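RRNA adenine N-6-methyltransferase (Saccharopolyspora erythraea, PDB 6NVM) dimethylates a single adenine of 23S rRNA at N6 using S-adenosyl-L-methionine, which lowers ribosome affinity for macrolide, lincosamide and streptogramin B antibiotics. Local coordinates at residues N51-D55 with L204-P209; K57-R61 with V197-D201; A162-L168 with D212-L218; T96-P102 with E119-F125. The contacts are given in a common frame with arbitrary orientation. Where two conformers were deposited one is given. Residues are numbered along the deposited sequence.

Contact 1 of 4, residues N51-D55 with L204-P209; sequences NFLRD and LFKPVP
Leu53 and Phe205 form the apolar centre. Leu53 (chi1 t, chi2 p) lays CD1 over one face of the Phe205 ring, 4.0 Å from its centroid, in a CH-pi contact. Phe205 has chi1 m. Leu53 CD1 also meets Leu204 CB at 3.9 Å. Residues 52-53 and 205-206 are extended and antiparallel; Leu204 and Arg54 are not extended. Leu53 and Phe205 are a non-hydrogen-bonded pair, CA to CA 4.3 Å. Phe52 and Lys206 are the hydrogen-bonded pair, CA to CA 5.1 Å, with side chains on the other face. Phe52 N donates to Lys206 O (3.1 Å), and Lys206 N to Phe52 O (2.8 Å). Arg54 N reaches Leu204 O at 3.1 Å. A cis peptide precedes Pro207, whose CD lies at the edge of the Phe52 ring. At the outer end, Asp55 is the N-cap of helix 56-65, and its OD2 bonds Thr58. Asn51 and Leu53 are predicted to bind S-adenosyl-L-methionine. This is a two-stranded antiparallel mini-sheet beside the predicted cofactor site of a class I-like methyltransferase.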
loop_
_atom_site.group_PDB
_atom_site.type_symbol
_atom_site.label_atom_id
_atom_site.label_comp_id
_atom_site.label_asym_id
_atom_site.label_seq_id
_atom_site.Cartn_x
_atom_site.Cartn_y
_atom_site.Cartn_z
ATOM N N ASN A 51 -6.413 12.192 -14.845
ATOM C CA ASN A 51 -7.053 10.970 -15.324
ATOM C C ASN A 51 -8.217 10.574 -14.420
ATOM O O ASN A 51 -8.037 10.354 -13.222
ATOM C CB ASN A 51 -6.039 9.831 -15.409
ATOM C CG ASN A 51 -4.907 10.134 -16.364
ATOM O OD1 ASN A 51 -5.117 10.720 -17.427
ATOM N ND2 ASN A 51 -3.695 9.744 -15.988
ATOM N N PHE A 52 -9.407 10.473 -15.006
ATOM C CA PHE A 52 -10.641 10.244 -14.266
ATOM C C PHE A 52 -11.229 8.905 -14.685
ATOM O O PHE A 52 -11.590 8.721 -15.851
ATOM C CB PHE A 52 -11.642 11.374 -14.514
ATOM C CG PHE A 52 -11.129 12.728 -14.122
ATOM C CD1 PHE A 52 -10.231 13.405 -14.933
ATOM C CD2 PHE A 52 -11.541 13.323 -12.943
ATOM C CE1 PHE A 52 -9.750 14.651 -14.571
ATOM C CE2 PHE A 52 -11.065 14.571 -12.575
ATOM C CZ PHE A 52 -10.169 15.234 -13.391
ATOM N N LEU A 53 -11.323 7.978 -13.736
ATOM C CA LEU A 53 -11.913 6.673 -14.007
ATOM C C LEU A 53 -13.422 6.813 -14.179
ATOM O O LEU A 53 -14.109 7.322 -13.287
ATOM C CB LEU A 53 -11.583 5.708 -12.870
ATOM C CG LEU A 53 -12.126 4.281 -12.995
ATOM C CD1 LEU A 53 -11.519 3.562 -14.195
ATOM C CD2 LEU A 53 -11.865 3.498 -11.716
ATOM N N ARG A 54 -13.942 6.356 -15.322
ATOM C CA ARG A 54 -15.365 6.447 -15.618
ATOM C C ARG A 54 -16.075 5.101 -15.642
ATOM O O ARG A 54 -17.307 5.074 -15.591
ATOM C CB ARG A 54 -15.580 7.135 -16.975
ATOM C CG ARG A 54 -15.001 8.543 -17.060
ATOM C CD ARG A 54 -15.822 9.537 -16.256
ATOM N NE ARG A 54 -17.173 9.670 -16.794
ATOM C CZ ARG A 54 -18.120 10.446 -16.275
ATOM N NH1 ARG A 54 -17.884 11.173 -15.191
ATOM N NH2 ARG A 54 -19.313 10.491 -16.840
ATOM N N ASP A 55 -15.338 3.994 -15.716
ATOM C CA ASP A 55 -15.942 2.674 -15.844
ATOM C C ASP A 55 -16.673 2.313 -14.556
ATOM O O ASP A 55 -16.062 2.237 -13.485
ATOM C CB ASP A 55 -14.860 1.643 -16.165
ATOM C CG ASP A 55 -15.415 0.248 -16.371
ATOM O OD1 ASP A 55 -16.121 0.020 -17.377
ATOM O OD2 ASP A 55 -15.130 -0.630 -15.527
ATOM N N LEU A 204 -10.314 2.936 -19.780
ATOM C CA LEU A 204 -11.405 3.145 -18.839
ATOM C C LEU A 204 -11.356 4.513 -18.170
ATOM O O LEU A 204 -12.244 4.822 -17.365
ATOM C CB LEU A 204 -11.393 2.046 -17.772
ATOM C CG LEU A 204 -11.505 0.611 -18.294
ATOM C CD1 LEU A 204 -11.535 -0.377 -17.140
ATOM C CD2 LEU A 204 -12.729 0.427 -19.189
ATOM N N PHE A 205 -10.358 5.333 -18.482
ATOM C CA PHE A 205 -10.211 6.663 -17.910
ATOM C C PHE A 205 -10.568 7.721 -18.947
ATOM O O PHE A 205 -10.722 7.439 -20.137
ATOM C CB PHE A 205 -8.778 6.888 -17.409
ATOM C CG PHE A 205 -8.365 5.973 -16.285
ATOM C CD1 PHE A 205 -7.920 4.687 -16.549
ATOM C CD2 PHE A 205 -8.392 6.412 -14.968
ATOM C CE1 PHE A 205 -7.527 3.847 -15.518
ATOM C CE2 PHE A 205 -8.004 5.579 -13.935
ATOM C CZ PHE A 205 -7.570 4.292 -14.209
ATOM N N LYS A 206 -10.691 8.961 -18.472
ATOM C CA LYS A 206 -10.893 10.114 -19.342
ATOM C C LYS A 206 -10.234 11.346 -18.729
ATOM O O LYS A 206 -10.598 11.760 -17.621
ATOM C CB LYS A 206 -12.382 10.367 -19.582
ATOM C CG LYS A 206 -12.657 11.533 -20.519
ATOM C CD LYS A 206 -14.145 11.764 -20.704
ATOM C CE LYS A 206 -14.405 12.953 -21.614
ATOM N NZ LYS A 206 -15.861 13.208 -21.790
ATOM N N PRO A 207 -9.254 11.955 -19.410
ATOM C CA PRO A 207 -8.763 11.479 -20.708
ATOM C C PRO A 207 -7.993 10.169 -20.586
ATOM O O PRO A 207 -7.612 9.783 -19.482
ATOM C CB PRO A 207 -7.845 12.614 -21.168
ATOM C CG PRO A 207 -7.373 13.242 -19.902
ATOM C CD PRO A 207 -8.536 13.158 -18.954
ATOM N N VAL A 208 -7.774 9.501 -21.711
ATOM C CA VAL A 208 -7.060 8.218 -21.704
ATOM C C VAL A 208 -5.579 8.475 -21.443
ATOM O O VAL A 208 -4.961 9.278 -22.160
ATOM C CB VAL A 208 -7.266 7.490 -23.036
ATOM C CG1 VAL A 208 -6.523 6.155 -23.047
ATOM C CG2 VAL A 208 -8.753 7.278 -23.299
ATOM N N PRO A 209 -4.966 7.835 -20.434
ATOM C CA PRO A 209 -3.525 8.026 -20.210
ATOM C C PRO A 209 -2.673 7.194 -21.155
ATOM O O PRO A 209 -3.200 6.521 -22.047
ATOM C CB PRO A 209 -3.342 7.582 -18.755
ATOM C CG PRO A 209 -4.381 6.529 -18.574
ATOM C CD PRO A 209 -5.567 6.964 -19.406
#

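Contact 2 of 4, residues K57-R61 with V197-D201; sequences KTIAR and VEKVD
This contact packs helix 56-65 against edge strand 192-200 of the central sheet. The short axes run nearly antiparallel, at 153°, and approach to 10.9 Å. Thr58 lies nearest Val200 (CA to CA 7.7 Å) and Arg61 nearest Val197 (9.3 Å). Residues 57-61 are regular helix, with Arg61 N bonded to Lys57 O at 3.0 Å. Thr58 and Arg61, three residues apart, both point toward the strand. Thr58 (chi1 m) places CG2 4.0 Å from Val200 CG2. Its OG1 bonds Asp55 OD2 at the start of the helix. A water donates to Thr58 OG1 (2.9 Å) and to Glu198 OE2 (3.2 Å), so it bridges helix and strand. Glu198 has chi1 p and chi2 t, which carries its carboxylate across the gap. There Arg61 NE and Glu198 OE1 form a salt bridge at 3.6 Å. Arg61 has chi1 t, chi2 p and chi3 t, and its NE lies 4.2 Å from Val197 CG1. Val197 has psi near -61°, not extended. Val197 and Glu198 both face Ile215 of strand 213-220. This is a classic beta bulge, set in the edge strand of a Rossmann-like sheet.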
loop_
_atom_site.group_PDB
_atom_site.type_symbol
_atom_site.label_atom_id
_atom_site.label_comp_id
_atom_site.label_asym_id
_atom_site.label_seq_id
_atom_site.Cartn_x
_atom_site.Cartn_y
_atom_site.Cartn_z
ATOM N N LYS A 57 -18.052 -0.475 -13.581
ATOM C CA LYS A 57 -17.709 -1.772 -13.005
ATOM C C LYS A 57 -16.436 -1.683 -12.174
ATOM O O LYS A 57 -16.342 -2.290 -11.101
ATOM C CB LYS A 57 -17.558 -2.810 -14.116
ATOM C CG LYS A 57 -17.156 -4.199 -13.631
ATOM C CD LYS A 57 -16.964 -5.157 -14.801
ATOM C CE LYS A 57 -16.517 -6.533 -14.332
ATOM N NZ LYS A 57 -16.293 -7.468 -15.471
ATOM N N THR A 58 -15.446 -0.936 -12.652
ATOM C CA THR A 58 -14.211 -0.786 -11.890
ATOM C C THR A 58 -14.448 0.028 -10.627
ATOM O O THR A 58 -13.925 -0.305 -9.557
ATOM C CB THR A 58 -13.148 -0.131 -12.763
ATOM O OG1 THR A 58 -13.021 -0.882 -13.978
ATOM C CG2 THR A 58 -11.807 -0.092 -12.043
ATOM N N ILE A 59 -15.237 1.097 -10.731
ATOM C CA ILE A 59 -15.545 1.910 -9.558
ATOM C C ILE A 59 -16.193 1.055 -8.473
ATOM O O ILE A 59 -15.824 1.136 -7.294
ATOM C CB ILE A 59 -16.426 3.105 -9.978
ATOM C CG1 ILE A 59 -15.576 4.080 -10.805
ATOM C CG2 ILE A 59 -17.033 3.811 -8.760
ATOM C CD1 ILE A 59 -16.342 5.244 -11.404
ATOM N N ALA A 60 -17.151 0.209 -8.853
ATOM C CA ALA A 60 -17.786 -0.675 -7.876
ATOM C C ALA A 60 -16.777 -1.651 -7.286
ATOM O O ALA A 60 -16.828 -1.969 -6.091
ATOM C CB ALA A 60 -18.945 -1.430 -8.528
ATOM N N ARG A 61 -15.844 -2.131 -8.111
ATOM C CA ARG A 61 -14.806 -3.039 -7.632
ATOM C C ARG A 61 -13.939 -2.373 -6.571
ATOM O O ARG A 61 -13.592 -2.995 -5.558
ATOM C CB ARG A 61 -13.958 -3.499 -8.819
ATOM C CG ARG A 61 -12.880 -4.506 -8.488
ATOM C CD ARG A 61 -13.481 -5.856 -8.178
ATOM N NE ARG A 61 -12.455 -6.885 -8.058
ATOM C CZ ARG A 61 -12.684 -8.120 -7.629
ATOM N NH1 ARG A 61 -13.909 -8.485 -7.268
ATOM N NH2 ARG A 61 -11.686 -8.990 -7.554
ATOM N N VAL A 197 -4.834 -6.286 -6.734
ATOM C CA VAL A 197 -6.233 -6.636 -6.959
ATOM C C VAL A 197 -6.472 -6.890 -8.444
ATOM O O VAL A 197 -6.871 -7.993 -8.834
ATOM C CB VAL A 197 -7.174 -5.550 -6.408
ATOM C CG1 VAL A 197 -8.621 -5.858 -6.764
ATOM C CG2 VAL A 197 -7.017 -5.446 -4.896
ATOM N N GLU A 198 -6.240 -5.889 -9.289
ATOM C CA GLU A 198 -6.448 -6.104 -10.718
ATOM C C GLU A 198 -5.827 -4.966 -11.517
ATOM O O GLU A 198 -5.672 -3.843 -11.029
ATOM C CB GLU A 198 -7.940 -6.223 -11.058
ATOM C CG GLU A 198 -8.711 -4.913 -10.924
ATOM C CD GLU A 198 -10.185 -5.055 -11.285
ATOM O OE1 GLU A 198 -10.738 -6.160 -11.105
ATOM O OE2 GLU A 198 -10.783 -4.061 -11.755
ATOM N N LYS A 199 -5.497 -5.276 -12.767
ATOM C CA LYS A 199 -5.113 -4.257 -13.732
ATOM C C LYS A 199 -6.333 -3.447 -14.159
ATOM O O LYS A 199 -7.455 -3.954 -14.210
ATOM C CB LYS A 199 -4.467 -4.911 -14.956
ATOM C CG LYS A 199 -4.096 -3.953 -16.082
ATOM C CD LYS A 199 -3.598 -4.715 -17.306
ATOM C CE LYS A 199 -3.275 -3.775 -18.458
ATOM N NZ LYS A 199 -2.932 -4.512 -19.704
ATOM N N VAL A 200 -6.104 -2.175 -14.480
ATOM C CA VAL A 200 -7.158 -1.278 -14.950
ATOM C C VAL A 200 -6.685 -0.670 -16.264
ATOM O O VAL A 200 -5.731 0.117 -16.280
ATOM C CB VAL A 200 -7.492 -0.181 -13.930
ATOM C CG1 VAL A 200 -8.629 0.706 -14.442
ATOM C CG2 VAL A 200 -7.866 -0.794 -12.593
ATOM N N ASP A 201 -7.358 -1.014 -17.358
ATOM C CA ASP A 201 -6.915 -0.586 -18.679
ATOM C C ASP A 201 -7.047 0.927 -18.836
ATOM O O ASP A 201 -7.995 1.544 -18.338
ATOM C CB ASP A 201 -7.719 -1.304 -19.760
ATOM C CG ASP A 201 -7.083 -1.188 -21.134
ATOM O OD1 ASP A 201 -6.972 -0.058 -21.654
ATOM O OD2 ASP A 201 -6.679 -2.232 -21.686
HETATM O O HOH W 1 -10.836 -2.626 -14.621
#

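Contact 3 of 4, residues A162-L168 with D212-L218; sequences ATMVTQL and DSAIMRL
Strands 162-167 and 213-218 pair antiparallel, with axes 4.4 Å apart at 147°. Ala162 with Leu218, Met164 with Met216 and Thr166 with Ala214 are hydrogen-bonded pairs. Thr163 with Arg217 and Val165 with Ile215 are non-hydrogen-bonded. Met164 N to Met216 O and Met216 N to Met164 O are both 2.9 Å. Leu168 N to Asp212 O, also 2.9 Å, extends the bonding past the strand end.

One face carries Met164, Met216 and Leu218. Met164 is m, t, m and sets CE 4.0 Å from Leu218 CG. Met216 is p, t, m, and its CG lies 4.3 Å from Met164 CB. Leu218 is m, t. Further along this face, Thr166 takes chi1 p, and its OG1 donates to Gln167 O at 3.0 Å. Leu168 (t, p) rests CD1 on Ala214 CB at 3.8 Å.

The other face carries Thr163 (m), Val165 (t) and Ile215 (m, t). Thr163 CG2 meets Ile215 CG2 at 3.9 Å, and Val165 CG2 meets Ile215 CG1 at 4.2 Å. Arg217 is t, t, p; its end leads away to Thr65 and Glu195.

Strand 213-220 runs antiparallel to both neighbours; it is the reversed seventh strand that sets class I methyltransferases apart from a plain Rossmann fold. Helix 56-65 covers the Val165 and Ile215 face through Ile62. Helix 168-175 covers the Met216 and Ala214 face. Strands 135-140 and 192-200 flank the pair.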
loop_
_atom_site.group_PDB
_atom_site.type_symbol
_atom_site.label_atom_id
_atom_site.label_comp_id
_atom_site.label_asym_id
_atom_site.label_seq_id
_atom_site.Cartn_x
_atom_site.Cartn_y
_atom_site.Cartn_z
ATOM N N ALA A 162 -6.006 0.381 2.899
ATOM C CA ALA A 162 -5.789 1.457 1.944
ATOM C C ALA A 162 -5.956 0.855 0.560
ATOM O O ALA A 162 -5.235 -0.081 0.199
ATOM C CB ALA A 162 -4.407 2.092 2.100
ATOM N N THR A 163 -6.917 1.370 -0.195
ATOM C CA THR A 163 -7.224 0.887 -1.533
ATOM C C THR A 163 -6.881 2.005 -2.503
ATOM O O THR A 163 -7.403 3.118 -2.376
ATOM C CB THR A 163 -8.696 0.487 -1.639
ATOM O OG1 THR A 163 -8.975 -0.533 -0.673
ATOM C CG2 THR A 163 -9.024 -0.046 -3.027
ATOM N N MET A 164 -6.019 1.711 -3.471
ATOM C CA MET A 164 -5.448 2.745 -4.317
ATOM C C MET A 164 -5.456 2.307 -5.770
ATOM O O MET A 164 -5.164 1.148 -6.082
ATOM C CB MET A 164 -4.010 3.069 -3.895
ATOM C CG MET A 164 -3.915 3.794 -2.574
ATOM S SD MET A 164 -2.230 3.822 -1.936
ATOM C CE MET A 164 -2.045 2.129 -1.385
ATOM N N VAL A 165 -5.791 3.249 -6.649
ATOM C CA VAL A 165 -5.602 3.100 -8.084
ATOM C C VAL A 165 -4.288 3.790 -8.416
ATOM O O VAL A 165 -4.139 4.997 -8.182
ATOM C CB VAL A 165 -6.766 3.713 -8.877
ATOM C CG1 VAL A 165 -6.524 3.568 -10.376
ATOM C CG2 VAL A 165 -8.072 3.070 -8.474
ATOM N N THR A 166 -3.328 3.026 -8.931
ATOM C CA THR A 166 -1.999 3.530 -9.262
ATOM C C THR A 166 -1.642 3.106 -10.680
ATOM O O THR A 166 -2.374 2.363 -11.334
ATOM C CB THR A 166 -0.941 3.008 -8.278
ATOM O OG1 THR A 166 -0.725 1.605 -8.498
ATOM C CG2 THR A 166 -1.384 3.227 -6.839
ATOM N N GLN A 167 -0.492 3.570 -11.157
ATOM C CA GLN A 167 0.048 3.013 -12.387
ATOM C C GLN A 167 0.296 1.521 -12.201
ATOM O O GLN A 167 0.574 1.048 -11.095
ATOM C CB GLN A 167 1.343 3.723 -12.787
ATOM C CG GLN A 167 1.128 5.130 -13.315
ATOM C CD GLN A 167 2.377 5.716 -13.947
ATOM O OE1 GLN A 167 3.471 5.166 -13.817
ATOM N NE2 GLN A 167 2.216 6.836 -14.641
ATOM N N LEU A 168 0.181 0.777 -13.301
ATOM C CA LEU A 168 0.284 -0.679 -13.236
ATOM C C LEU A 168 1.641 -1.126 -12.700
ATOM O O LEU A 168 1.719 -1.996 -11.823
ATOM C CB LEU A 168 0.033 -1.277 -14.621
ATOM C CG LEU A 168 0.186 -2.795 -14.752
ATOM C CD1 LEU A 168 -0.769 -3.532 -13.822
ATOM C CD2 LEU A 168 -0.027 -3.224 -16.203
ATOM N N ASP A 212 -1.239 1.780 -18.385
ATOM C CA ASP A 212 -2.353 1.196 -17.663
ATOM C C ASP A 212 -2.187 1.406 -16.162
ATOM O O ASP A 212 -1.110 1.746 -15.667
ATOM C CB ASP A 212 -2.462 -0.293 -17.975
ATOM C CG ASP A 212 -2.717 -0.556 -19.442
ATOM O OD1 ASP A 212 -3.579 0.135 -20.028
ATOM O OD2 ASP A 212 -2.046 -1.442 -20.008
ATOM N N SER A 213 -3.279 1.200 -15.440
ATOM C CA SER A 213 -3.304 1.380 -13.998
ATOM C C SER A 213 -3.617 0.043 -13.328
ATOM O O SER A 213 -3.713 -1.000 -13.980
ATOM C CB SER A 213 -4.324 2.456 -13.614
ATOM O OG SER A 213 -3.964 3.722 -14.138
ATOM N N ALA A 214 -3.797 0.090 -12.013
ATOM C CA ALA A 214 -4.102 -1.109 -11.249
ATOM C C ALA A 214 -4.737 -0.687 -9.936
ATOM O O ALA A 214 -4.547 0.439 -9.469
ATOM C CB ALA A 214 -2.845 -1.950 -11.001
ATOM N N ILE A 215 -5.507 -1.598 -9.356
ATOM C CA ILE A 215 -5.979 -1.466 -7.985
ATOM C C ILE A 215 -5.068 -2.302 -7.106
ATOM O O ILE A 215 -4.860 -3.493 -7.371
ATOM C CB ILE A 215 -7.441 -1.917 -7.836
ATOM C CG1 ILE A 215 -8.348 -1.121 -8.775
ATOM C CG2 ILE A 215 -7.894 -1.744 -6.389
ATOM C CD1 ILE A 215 -9.730 -1.707 -8.918
ATOM N N MET A 216 -4.522 -1.682 -6.067
ATOM C CA MET A 216 -3.744 -2.382 -5.059
ATOM C C MET A 216 -4.285 -2.006 -3.688
ATOM O O MET A 216 -4.897 -0.949 -3.508
ATOM C CB MET A 216 -2.245 -2.046 -5.158
ATOM C CG MET A 216 -1.901 -0.586 -4.911
ATOM S SD MET A 216 -0.117 -0.273 -4.914
ATOM C CE MET A 216 0.400 -1.212 -3.484
ATOM N N ARG A 217 -4.050 -2.882 -2.716
ATOM C CA ARG A 217 -4.576 -2.699 -1.372
ATOM C C ARG A 217 -3.511 -3.029 -0.339
ATOM O O ARG A 217 -2.788 -4.017 -0.477
ATOM C CB ARG A 217 -5.816 -3.578 -1.151
ATOM C CG ARG A 217 -6.419 -3.498 0.247
ATOM C CD ARG A 217 -7.741 -4.268 0.312
ATOM N NE ARG A 217 -7.573 -5.650 -0.136
ATOM C CZ ARG A 217 -8.573 -6.479 -0.412
ATOM N NH1 ARG A 217 -9.831 -6.079 -0.290
ATOM N NH2 ARG A 217 -8.314 -7.714 -0.815
ATOM N N LEU A 218 -3.409 -2.177 0.674
ATOM C CA LEU A 218 -2.674 -2.470 1.898
ATOM C C LEU A 218 -3.669 -2.819 2.995
ATOM O O LEU A 218 -4.708 -2.171 3.126
ATOM C CB LEU A 218 -1.833 -1.273 2.353
ATOM C CG LEU A 218 -0.907 -0.605 1.345
ATOM C CD1 LEU A 218 -0.114 0.505 2.030
ATOM C CD2 LEU A 218 0.016 -1.622 0.727
#

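Contact 4 of 4, residues T96-P102 with E119-F125; sequences TSYEIDP and EVVNADF
A beta-alpha-beta unit brings strands 94-98 and 118-121 side by side, parallel, in the Rossmann-like sheet. The short axes lie 4.6 Å apart at 29°. Thr96 pairs with Glu119, Ser97 with Val120 and Tyr98 with Val121. Ser97 N donates to Glu119 O (2.8 Å), Val121 N to Ser97 O (2.8 Å) and Glu99 N to Val121 O (2.9 Å).

Tyr98 (chi1 m) is the main bump. Its ring fills a slot between Val121 and Phe125. Val121 CB sits over one face, 4.1 Å from the ring centroid, as a CH-pi contact. Phe125 (chi1 t) turns its edge to the opposite face in a T-shaped pair, with centroids 5.4 Å apart and planes at 76°. Ala123 CB closes in at 4.2 Å from Tyr98 CD2. Beside this slot, Thr96 CG2 touches Val121 CG2 at 3.5 Å. On the other face of the strands, Ser97 and Val120 lie on the same side as helix 102-111, where Ser97 touches Leu108.

Beyond the strands, Ile100 CD1 rests on Asp124 CB at 3.7 Å. Asp101 is the N-cap of helix 102-111. Glu99 and Asp124 are predicted to bind S-adenosyl-L-methionine. Glu99 OE2 accepts a hydrogen bond from Asp101 N at 2.8 Å. Asn122 (chi1 t) reaches into the turn before the helix, where its ND2 donates to Glu99 O at 3.0 Å.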
loop_
_atom_site.group_PDB
_atom_site.type_symbol
_atom_site.label_atom_id
_atom_site.label_comp_id
_atom_site.label_asym_id
_atom_site.label_seq_id
_atom_site.Cartn_x
_atom_site.Cartn_y
_atom_site.Cartn_z
ATOM N N THR A 96 -14.731 11.444 4.000
ATOM C CA THR A 96 -14.098 12.755 3.957
ATOM C C THR A 96 -13.223 12.761 2.713
ATOM O O THR A 96 -12.224 12.036 2.648
ATOM C CB THR A 96 -13.292 13.021 5.225
ATOM O OG1 THR A 96 -14.138 12.842 6.364
ATOM C CG2 THR A 96 -12.746 14.436 5.224
ATOM N N SER A 97 -13.580 13.607 1.752
ATOM C CA SER A 97 -12.998 13.604 0.417
ATOM C C SER A 97 -12.180 14.876 0.224
ATOM O O SER A 97 -12.714 15.984 0.342
ATOM C CB SER A 97 -14.106 13.507 -0.634
ATOM O OG SER A 97 -13.579 13.451 -1.938
ATOM N N TYR A 98 -10.896 14.717 -0.089
ATOM C CA TYR A 98 -9.979 15.837 -0.218
ATOM C C TYR A 98 -9.854 16.284 -1.668
ATOM O O TYR A 98 -9.543 15.480 -2.553
ATOM C CB TYR A 98 -8.603 15.459 0.340
ATOM C CG TYR A 98 -8.609 15.426 1.845
ATOM C CD1 TYR A 98 -9.155 14.345 2.532
ATOM C CD2 TYR A 98 -8.105 16.487 2.583
ATOM C CE1 TYR A 98 -9.186 14.323 3.908
ATOM C CE2 TYR A 98 -8.133 16.471 3.967
ATOM C CZ TYR A 98 -8.672 15.385 4.620
ATOM O OH TYR A 98 -8.704 15.352 5.993
ATOM N N GLU A 99 -10.076 17.575 -1.902
ATOM C CA GLU A 99 -9.890 18.176 -3.216
ATOM C C GLU A 99 -9.077 19.451 -3.045
ATOM O O GLU A 99 -9.536 20.401 -2.406
ATOM C CB GLU A 99 -11.236 18.466 -3.881
ATOM C CG GLU A 99 -11.130 19.262 -5.169
ATOM C CD GLU A 99 -10.103 18.677 -6.113
ATOM O OE1 GLU A 99 -10.263 17.500 -6.505
ATOM O OE2 GLU A 99 -9.129 19.381 -6.449
ATOM N N ILE A 100 -7.867 19.471 -3.613
ATOM C CA ILE A 100 -6.959 20.584 -3.359
ATOM C C ILE A 100 -7.391 21.845 -4.102
ATOM O O ILE A 100 -7.104 22.962 -3.651
ATOM C CB ILE A 100 -5.519 20.178 -3.732
ATOM C CG1 ILE A 100 -4.518 21.185 -3.166
ATOM C CG2 ILE A 100 -5.370 20.062 -5.244
ATOM C CD1 ILE A 100 -3.060 20.749 -3.301
ATOM N N ASP A 101 -8.069 21.706 -5.242
ATOM C CA ASP A 101 -8.439 22.868 -6.058
ATOM C C ASP A 101 -9.713 23.512 -5.515
ATOM O O ASP A 101 -10.753 22.843 -5.445
ATOM C CB ASP A 101 -8.635 22.457 -7.513
ATOM C CG ASP A 101 -8.877 23.646 -8.432
ATOM O OD1 ASP A 101 -9.986 24.213 -8.412
ATOM O OD2 ASP A 101 -7.942 24.032 -9.163
ATOM N N PRO A 102 -9.689 24.795 -5.135
ATOM C CA PRO A 102 -10.885 25.376 -4.493
ATOM C C PRO A 102 -12.124 25.366 -5.369
ATOM O O PRO A 102 -13.226 25.132 -4.860
ATOM C CB PRO A 102 -10.438 26.807 -4.146
ATOM C CG PRO A 102 -9.259 27.070 -5.019
ATOM C CD PRO A 102 -8.584 25.762 -5.227
ATOM N N GLU A 119 -18.350 14.641 3.295
ATOM C CA GLU A 119 -17.766 15.950 3.532
ATOM C C GLU A 119 -16.621 16.123 2.552
ATOM O O GLU A 119 -15.835 15.191 2.350
ATOM C CB GLU A 119 -17.280 16.062 4.978
ATOM C CG GLU A 119 -16.578 17.359 5.318
ATOM C CD GLU A 119 -16.056 17.367 6.740
ATOM O OE1 GLU A 119 -16.026 16.289 7.375
ATOM O OE2 GLU A 119 -15.674 18.451 7.225
ATOM N N VAL A 120 -16.550 17.292 1.923
ATOM C CA VAL A 120 -15.470 17.645 1.007
ATOM C C VAL A 120 -14.571 18.652 1.706
ATOM O O VAL A 120 -15.043 19.697 2.172
ATOM C CB VAL A 120 -16.007 18.225 -0.313
ATOM C CG1 VAL A 120 -14.852 18.681 -1.206
ATOM C CG2 VAL A 120 -16.858 17.206 -1.022
ATOM N N VAL A 121 -13.283 18.337 1.778
ATOM C CA VAL A 121 -12.281 19.205 2.384
ATOM C C VAL A 121 -11.440 19.795 1.263
ATOM O O VAL A 121 -10.904 19.060 0.426
ATOM C CB VAL A 121 -11.399 18.446 3.390
ATOM C CG1 VAL A 121 -10.343 19.393 4.011
ATOM C CG2 VAL A 121 -12.263 17.791 4.468
ATOM N N ASN A 122 -11.327 21.120 1.249
ATOM C CA ASN A 122 -10.507 21.823 0.266
ATOM C C ASN A 122 -9.101 21.938 0.839
ATOM O O ASN A 122 -8.740 22.935 1.467
ATOM C CB ASN A 122 -11.109 23.184 -0.058
ATOM C CG ASN A 122 -10.244 24.012 -0.989
ATOM O OD1 ASN A 122 -10.235 25.238 -0.900
ATOM N ND2 ASN A 122 -9.512 23.353 -1.882
ATOM N N ALA A 123 -8.297 20.905 0.619
ATOM C CA ALA A 123 -6.956 20.861 1.186
ATOM C C ALA A 123 -6.139 19.805 0.465
ATOM O O ALA A 123 -6.679 18.920 -0.203
ATOM C CB ALA A 123 -6.986 20.554 2.689
ATOM N N ASP A 124 -4.825 19.911 0.638
ATOM C CA ASP A 124 -3.868 18.916 0.174
ATOM C C ASP A 124 -3.880 17.716 1.118
ATOM O O ASP A 124 -3.528 17.841 2.298
ATOM C CB ASP A 124 -2.482 19.554 0.113
ATOM C CG ASP A 124 -1.410 18.631 -0.441
ATOM O OD1 ASP A 124 -1.650 17.422 -0.634
ATOM O OD2 ASP A 124 -0.294 19.144 -0.669
ATOM N N PHE A 125 -4.267 16.549 0.596
ATOM C CA PHE A 125 -4.348 15.360 1.436
ATOM C C PHE A 125 -3.014 15.032 2.090
ATOM O O PHE A 125 -2.985 14.459 3.188
ATOM C CB PHE A 125 -4.815 14.153 0.623
ATOM C CG PHE A 125 -4.859 12.886 1.426
ATOM C CD1 PHE A 125 -5.903 12.646 2.300
ATOM C CD2 PHE A 125 -3.834 11.965 1.349
ATOM C CE1 PHE A 125 -5.937 11.493 3.072
ATOM C CE2 PHE A 125 -3.870 10.802 2.112
ATOM C CZ PHE A 125 -4.912 10.573 2.974
#

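How the contacts relate
Contact 3 is buried, near the chain centre, one strand in from the sheet edge at 192-200. Contact 1 is at the surface; contacts 2 and 4 are partly buried. Contacts 2, 3 and 4 reach the seven-stranded sheet; contact 1 has its own. Contacts 2 and 3 meet where Val200 N lies 2.7 Å from Ser213 O. Contacts 1 and 2 meet at Leu53 CD2 and Thr58 CG2, 3.6 Å apart. Contact 4 touches no other. Chemistry follows place: backbone pairing and apolar side chains in contact 3, water and a salt bridge in 2, parallel pairing and an edge-to-face pair in 4, short antiparallel pairing and a CH-pi contact in 1. Contacts 1 and 4 hold predicted cofactor-site residues.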